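Local coordinates for AAR187Cp (Eremothecium gossypii, PDB 3ZIL), which probably regulates sister-chromatid cohesion by acting on cohesin, its helical Wap1 domain being the part described here, at residues A[340-343]-A[344-347]; A[328-331]-A[332-336]; A[29-32]-A[33-36]. All coordinates share one frame; numbering follows the deposited sequence.

Interaction 1. Residues A[340-343]-A[344-347]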
loop_
_atom_site.group_PDB
_atom_site.type_symbol
_atom_site.label_atom_id
_atom_site.label_comp_id
_atom_site.label_asym_id
_atom_site.label_seq_id
_atom_site.Cartn_x
_atom_site.Cartn_y
_atom_site.Cartn_z
ATOM N N GLN A 340 -21.052 -13.146 -29.802
ATOM C CA GLN A 340 -21.550 -12.328 -30.907
ATOM C C GLN A 340 -22.835 -11.666 -30.446
ATOM O O GLN A 340 -23.814 -12.330 -30.034
ATOM C CB GLN A 340 -21.733 -13.130 -32.208
ATOM C CG GLN A 340 -20.753 -12.731 -33.321
ATOM C CD GLN A 340 -19.284 -12.977 -32.973
ATOM O OE1 GLN A 340 -18.793 -14.104 -33.056
ATOM N NE2 GLN A 340 -18.573 -11.912 -32.596
ATOM N N LEU A 341 -22.785 -10.338 -30.429
ATOM C CA LEU A 341 -23.905 -9.586 -29.939
ATOM C C LEU A 341 -24.723 -9.272 -31.203
ATOM O O LEU A 341 -24.137 -8.933 -32.245
ATOM C CB LEU A 341 -23.419 -8.324 -29.185
ATOM C CG LEU A 341 -22.606 -8.636 -27.889
ATOM C CD1 LEU A 341 -21.886 -7.401 -27.417
ATOM C CD2 LEU A 341 -23.462 -9.184 -26.762
ATOM N N PRO A 342 -26.058 -9.429 -31.130
ATOM C CA PRO A 342 -26.931 -9.033 -32.277
ATOM C C PRO A 342 -26.700 -7.558 -32.536
ATOM O O PRO A 342 -26.201 -6.895 -31.621
ATOM C CB PRO A 342 -28.340 -9.277 -31.735
ATOM C CG PRO A 342 -28.168 -10.285 -30.660
ATOM C CD PRO A 342 -26.854 -9.938 -29.994
ATOM N N PRO A 343 -27.024 -7.050 -33.768
ATOM C CA PRO A 343 -26.737 -5.658 -34.160
ATOM C C PRO A 343 -27.183 -4.500 -33.213
ATOM O O PRO A 343 -26.457 -3.500 -33.117
ATOM C CB PRO A 343 -27.374 -5.540 -35.568
ATOM C CG PRO A 343 -27.318 -6.950 -36.122
ATOM C CD PRO A 343 -27.517 -7.857 -34.920
ATOM N N ALA A 344 -28.340 -4.626 -32.536
ATOM C CA ALA A 344 -28.829 -3.668 -31.522
ATOM C C ALA A 344 -27.882 -3.614 -30.320
ATOM O O ALA A 344 -27.469 -2.540 -29.896
ATOM C CB ALA A 344 -30.245 -4.047 -31.020
ATOM N N GLU A 345 -27.619 -4.774 -29.738
ATOM C CA GLU A 345 -26.696 -4.885 -28.590
ATOM C C GLU A 345 -25.282 -4.327 -28.895
ATOM O O GLU A 345 -24.753 -3.519 -28.097
ATOM C CB GLU A 345 -26.641 -6.325 -28.078
ATOM C CG GLU A 345 -27.904 -6.777 -27.330
ATOM C CD GLU A 345 -29.011 -7.294 -28.291
ATOM O OE1 GLU A 345 -29.093 -6.824 -29.448
ATOM O OE2 GLU A 345 -29.810 -8.177 -27.915
ATOM N N ALA A 346 -24.687 -4.744 -30.022
ATOM C CA ALA A 346 -23.376 -4.227 -30.493
ATOM C C ALA A 346 -23.345 -2.711 -30.703
ATOM O O ALA A 346 -22.386 -2.055 -30.307
ATOM C CB ALA A 346 -22.907 -4.950 -31.760
ATOM N N ASP A 347 -24.386 -2.153 -31.339
ATOM C CA ASP A 347 -24.437 -0.719 -31.571
ATOM C C ASP A 347 -24.607 0.106 -30.281
ATOM O O ASP A 347 -24.073 1.217 -30.200
ATOM C CB ASP A 347 -25.557 -0.355 -32.581
ATOM C CG ASP A 347 -25.456 1.087 -33.079
ATOM O OD1 ASP A 347 -24.492 1.478 -33.782
ATOM O OD2 ASP A 347 -26.326 1.868 -32.769
#
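Two main-chain hydrogen bonds tie Pro342 and Pro343 to the first turn of helix 343-360. Pro342, the N-cap residue, gives its carbonyl O to Ala346 N at 3.1 Å, an almost straight bond with an N-H...O angle of 176°. The second runs from Asp347 N to Pro343 O at 3.0 Å. Proline suits position 343: its ring fixes phi near the helical value, and the N-H it lacks costs nothing in the first turn, where no earlier carbonyl of the helix would receive it.

The side chains add van der Waals contacts. Glu345 is bent at chi2 (85°), which folds its carboxylate back over the Pro342 ring, bringing OE1 to 3.4 Å from Pro342 CB, while OE2 lies 3.8 Å from Pro342 CG. Leu341 CB packs against Glu345 CB at 4.0 Å and, more loosely, Ala346 CB at 4.3 Å. Glu345 also touches Phe308 and Phe312 of helix 304-313. With an alanine here in place of Glu345 the carboxylate is gone, and the Pro342 ring would probably lose its cover and the first turn its favourable negative charge. That charge, near the positive end of the helix dipole, is likely to favour helix initiation here.

Interaction 2. Residues A[328-331]-A[332-336]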
loop_
_atom_site.group_PDB
_atom_site.type_symbol
_atom_site.label_atom_id
_atom_site.label_comp_id
_atom_site.label_asym_id
_atom_site.label_seq_id
_atom_site.Cartn_x
_atom_site.Cartn_y
_atom_site.Cartn_z
ATOM N N LEU A 328 -16.942 -1.457 -20.729
ATOM C CA LEU A 328 -15.640 -1.624 -21.343
ATOM C C LEU A 328 -15.074 -3.000 -20.964
ATOM O O LEU A 328 -14.551 -3.716 -21.834
ATOM C CB LEU A 328 -14.691 -0.477 -20.923
ATOM C CG LEU A 328 -13.223 -0.588 -21.327
ATOM C CD1 LEU A 328 -13.058 -0.798 -22.812
ATOM C CD2 LEU A 328 -12.451 0.650 -20.864
ATOM N N VAL A 329 -15.144 -3.347 -19.679
ATOM C CA VAL A 329 -14.538 -4.592 -19.248
ATOM C C VAL A 329 -15.341 -5.739 -19.919
ATOM O O VAL A 329 -14.754 -6.675 -20.477
ATOM C CB VAL A 329 -14.503 -4.733 -17.704
ATOM C CG1 VAL A 329 -14.294 -6.198 -17.300
ATOM C CG2 VAL A 329 -13.458 -3.769 -17.067
ATOM N N TYR A 330 -16.667 -5.614 -19.910
ATOM C CA TYR A 330 -17.548 -6.541 -20.636
ATOM C C TYR A 330 -17.196 -6.728 -22.155
ATOM O O TYR A 330 -17.128 -7.840 -22.644
ATOM C CB TYR A 330 -19.018 -6.136 -20.478
ATOM C CG TYR A 330 -19.890 -7.106 -21.246
ATOM C CD1 TYR A 330 -19.939 -8.469 -20.899
ATOM C CD2 TYR A 330 -20.620 -6.680 -22.350
ATOM C CE1 TYR A 330 -20.699 -9.358 -21.640
ATOM C CE2 TYR A 330 -21.388 -7.562 -23.083
ATOM C CZ TYR A 330 -21.413 -8.891 -22.723
ATOM O OH TYR A 330 -22.185 -9.746 -23.467
ATOM N N ALA A 331 -16.973 -5.650 -22.867
ATOM C CA ALA A 331 -16.625 -5.703 -24.302
ATOM C C ALA A 331 -15.378 -6.573 -24.483
ATOM O O ALA A 331 -15.312 -7.373 -25.435
ATOM C CB ALA A 331 -16.376 -4.304 -24.815
ATOM N N TYR A 332 -14.400 -6.448 -23.555
ATOM C CA TYR A 332 -13.197 -7.316 -23.590
ATOM C C TYR A 332 -13.549 -8.777 -23.352
ATOM O O TYR A 332 -13.062 -9.697 -24.060
ATOM C CB TYR A 332 -12.098 -6.822 -22.586
ATOM C CG TYR A 332 -11.204 -5.717 -23.181
ATOM C CD1 TYR A 332 -10.214 -6.035 -24.061
ATOM C CD2 TYR A 332 -11.381 -4.371 -22.863
ATOM C CE1 TYR A 332 -9.430 -5.083 -24.652
ATOM C CE2 TYR A 332 -10.559 -3.411 -23.401
ATOM C CZ TYR A 332 -9.562 -3.783 -24.297
ATOM O OH TYR A 332 -8.733 -2.864 -24.911
ATOM N N SER A 333 -14.457 -9.017 -22.408
ATOM C CA SER A 333 -14.849 -10.384 -22.103
ATOM C C SER A 333 -15.593 -11.042 -23.313
ATOM O O SER A 333 -15.177 -12.096 -23.862
ATOM C CB SER A 333 -15.705 -10.413 -20.861
ATOM O OG SER A 333 -16.060 -11.753 -20.640
ATOM N N ALA A 334 -16.686 -10.407 -23.703
ATOM C CA ALA A 334 -17.402 -10.783 -24.908
ATOM C C ALA A 334 -16.481 -11.097 -26.092
ATOM O O ALA A 334 -16.609 -12.163 -26.682
ATOM C CB ALA A 334 -18.421 -9.711 -25.266
ATOM N N GLY A 335 -15.569 -10.191 -26.434
ATOM C CA GLY A 335 -14.682 -10.389 -27.578
ATOM C C GLY A 335 -13.844 -11.637 -27.455
ATOM O O GLY A 335 -13.784 -12.440 -28.391
ATOM N N ALA A 336 -13.214 -11.848 -26.292
ATOM C CA ALA A 336 -12.327 -13.023 -26.093
ATOM C C ALA A 336 -13.072 -14.372 -26.090
ATOM O O ALA A 336 -12.524 -15.376 -26.569
ATOM C CB ALA A 336 -11.495 -12.879 -24.806
#
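Leu328 and Tyr332, one turn apart, lie side by side and point the same way, with Leu328 CD1 3.7 Å from Tyr332 CE2. In the backbone Tyr332 N donates to Leu328 O at 3.2 Å, and the same carbonyl oxygen meets the edge of the tyrosine ring, 3.4 Å from Tyr332 CD2. Val329 turns its side chain away from the next turn but accepts Ser333 N on its O at 3.0 Å. Tyr330 has its ring swung out with CG opposite the backbone N (chi1 180°), and the small methyl of Ala334 fits against one ring face near the rim, Ala334 CB 4.0 Å from Tyr330 CZ. The Tyr330 carbonyl O takes Ala334 N at 2.8 Å, and Ala331 O takes Gly335 N at 3.0 Å.

Around this last part of helix 321-336, Leu328 and Ala331 meet Leu353 of helix 343-360, and Val329 packs on Leu285 and Leu286 of helix 272-289. Tyr330 stacks with Phe308 of helix 304-313, whereas Tyr332 reaches helix 365-375, where its hydroxyl is hydrogen-bonded to Arg370 O; the segment thus sits largely buried among four helices.

Interaction 3. Residues A[29-32]-A[33-36]; sequences SDNS and MTTP
A type I beta turn from Asp30 to Met33, reinforced by an Asx turn, reverses the chain in the loop between helices 20-27 and 36-52. Met33 N closes it on Asp30 O at 2.9 Å, the donor standing 51° out of the carbonyl plane. Across the same corner the methionine lies aslant the aspartate: Met33 CG comes within 3.8 Å of Asp30 CG, and the flexible thioether chain, bent at chi2 and chi3, then leads away. Aspartate suits the first position because its short carboxylate can turn back on the chain. With CG opposite the backbone N (chi1 -163°), Asp30 OD1 accepts Ser32 N at 3.0 Å on its anti side, which defines the Asx turn. The hydroxyl Ser32 OG donates to the same oxygen at 2.6 Å from above the carboxylate plane; both donors approach from one face, so a single oxygen is gripped twice and the carboxylate's rotation is restrained. Serine is well chosen here, being short enough for backbone and side chain to share one acceptor.

Here the turn forms the surface link between helices 20-27 and 36-52 of the helical Wap1 domain. After the turn, Thr34 brings its methyl CG2 back to 3.6 Å from Asp30 O and 3.9 Å from Ser29 OG. The hydroxyl of Ser29 is itself hydrogen-bonded to Asn42 OD1 of helix 36-52. On the outgoing side Thr35, at the N-cap, uses OG1 to accept His38 N and so caps the start of helix 36-52, with Pro36 as its first residue. Asn31 ND2 is bonded to Gln74 OE1 and to Trp71 O, which fastens the turn to helix 54-72 and the residues just after it.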
loop_
_atom_site.group_PDB
_atom_site.type_symbol
_atom_site.label_atom_id
_atom_site.label_comp_id
_atom_site.label_asym_id
_atom_site.label_seq_id
_atom_site.Cartn_x
_atom_site.Cartn_y
_atom_site.Cartn_z
ATOM N N SER A 29 25.697 9.330 26.968
ATOM C CA SER A 29 27.040 8.765 27.273
ATOM C C SER A 29 27.670 8.214 25.976
ATOM O O SER A 29 27.002 7.549 25.208
ATOM C CB SER A 29 26.900 7.624 28.295
ATOM O OG SER A 29 25.883 6.734 27.846
ATOM N N ASP A 30 28.934 8.505 25.747
ATOM C CA ASP A 30 29.768 7.913 24.642
ATOM C C ASP A 30 29.504 6.430 24.332
ATOM O O ASP A 30 29.933 5.545 25.104
ATOM C CB ASP A 30 31.271 8.108 25.019
ATOM C CG ASP A 30 32.209 7.926 23.821
ATOM O OD1 ASP A 30 31.895 7.133 22.881
ATOM O OD2 ASP A 30 33.273 8.564 23.854
ATOM N N ASN A 31 28.797 6.151 23.219
ATOM C CA ASN A 31 28.379 4.792 22.854
ATOM C C ASN A 31 29.573 3.870 22.616
ATOM O O ASN A 31 29.429 2.681 22.740
ATOM C CB ASN A 31 27.449 4.791 21.595
ATOM C CG ASN A 31 26.081 5.479 21.855
ATOM O OD1 ASN A 31 25.433 5.185 22.851
ATOM N ND2 ASN A 31 25.655 6.394 20.966
ATOM N N SER A 32 30.760 4.424 22.372
ATOM C CA SER A 32 31.949 3.592 22.102
ATOM C C SER A 32 32.612 3.178 23.445
ATOM O O SER A 32 33.503 2.302 23.484
ATOM C CB SER A 32 32.946 4.322 21.177
ATOM O OG SER A 32 33.502 5.417 21.862
ATOM N N MET A 33 32.137 3.786 24.532
ATOM C CA MET A 33 32.617 3.502 25.879
ATOM C C MET A 33 31.595 2.722 26.743
ATOM O O MET A 33 31.931 2.380 27.861
ATOM C CB MET A 33 33.010 4.796 26.606
ATOM C CG MET A 33 34.206 5.530 25.998
ATOM S SD MET A 33 35.658 4.482 25.681
ATOM C CE MET A 33 36.511 4.476 27.290
ATOM N N THR A 34 30.382 2.418 26.229
ATOM C CA THR A 34 29.341 1.693 26.995
ATOM C C THR A 34 28.956 0.315 26.373
ATOM O O THR A 34 29.273 0.034 25.190
ATOM C CB THR A 34 28.087 2.551 27.182
ATOM O OG1 THR A 34 27.540 2.852 25.896
ATOM C CG2 THR A 34 28.434 3.800 27.846
ATOM N N THR A 35 28.286 -0.530 27.159
ATOM C CA THR A 35 27.833 -1.879 26.732
ATOM C C THR A 35 26.477 -1.612 26.077
ATOM O O THR A 35 25.957 -0.550 26.259
ATOM C CB THR A 35 27.634 -2.786 27.943
ATOM O OG1 THR A 35 26.591 -2.231 28.777
ATOM C CG2 THR A 35 28.988 -2.871 28.752
ATOM N N PRO A 36 25.943 -2.547 25.272
ATOM C CA PRO A 36 24.660 -2.188 24.659
ATOM C C PRO A 36 23.497 -2.091 25.677
ATOM O O PRO A 36 22.549 -1.348 25.444
ATOM C CB PRO A 36 24.432 -3.304 23.623
ATOM C CG PRO A 36 25.808 -3.840 23.330
ATOM C CD PRO A 36 26.543 -3.752 24.653
#

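Interactions 1 and 2 are neighbours in the C-terminal part of the chain, with centres 13 Å apart. Helix 321-336, whose final turns form interaction 2, is followed by the loop and helix start of interaction 1, and the two touch where Leu341 CD2 lies 3.6 Å from Tyr330 OH. Phe308 of helix 304-313 is common to both, stacking with Tyr330 and touching Glu345. Interaction 3 stands on the opposite side of the chain's centre: its centre is about 79 Å from that of interaction 1 and about 66 Å from that of interaction 2. All three belong to the Wap1 domain, two at helix starts or links and one within a helix, at distant parts of one elongated, all-helical structure.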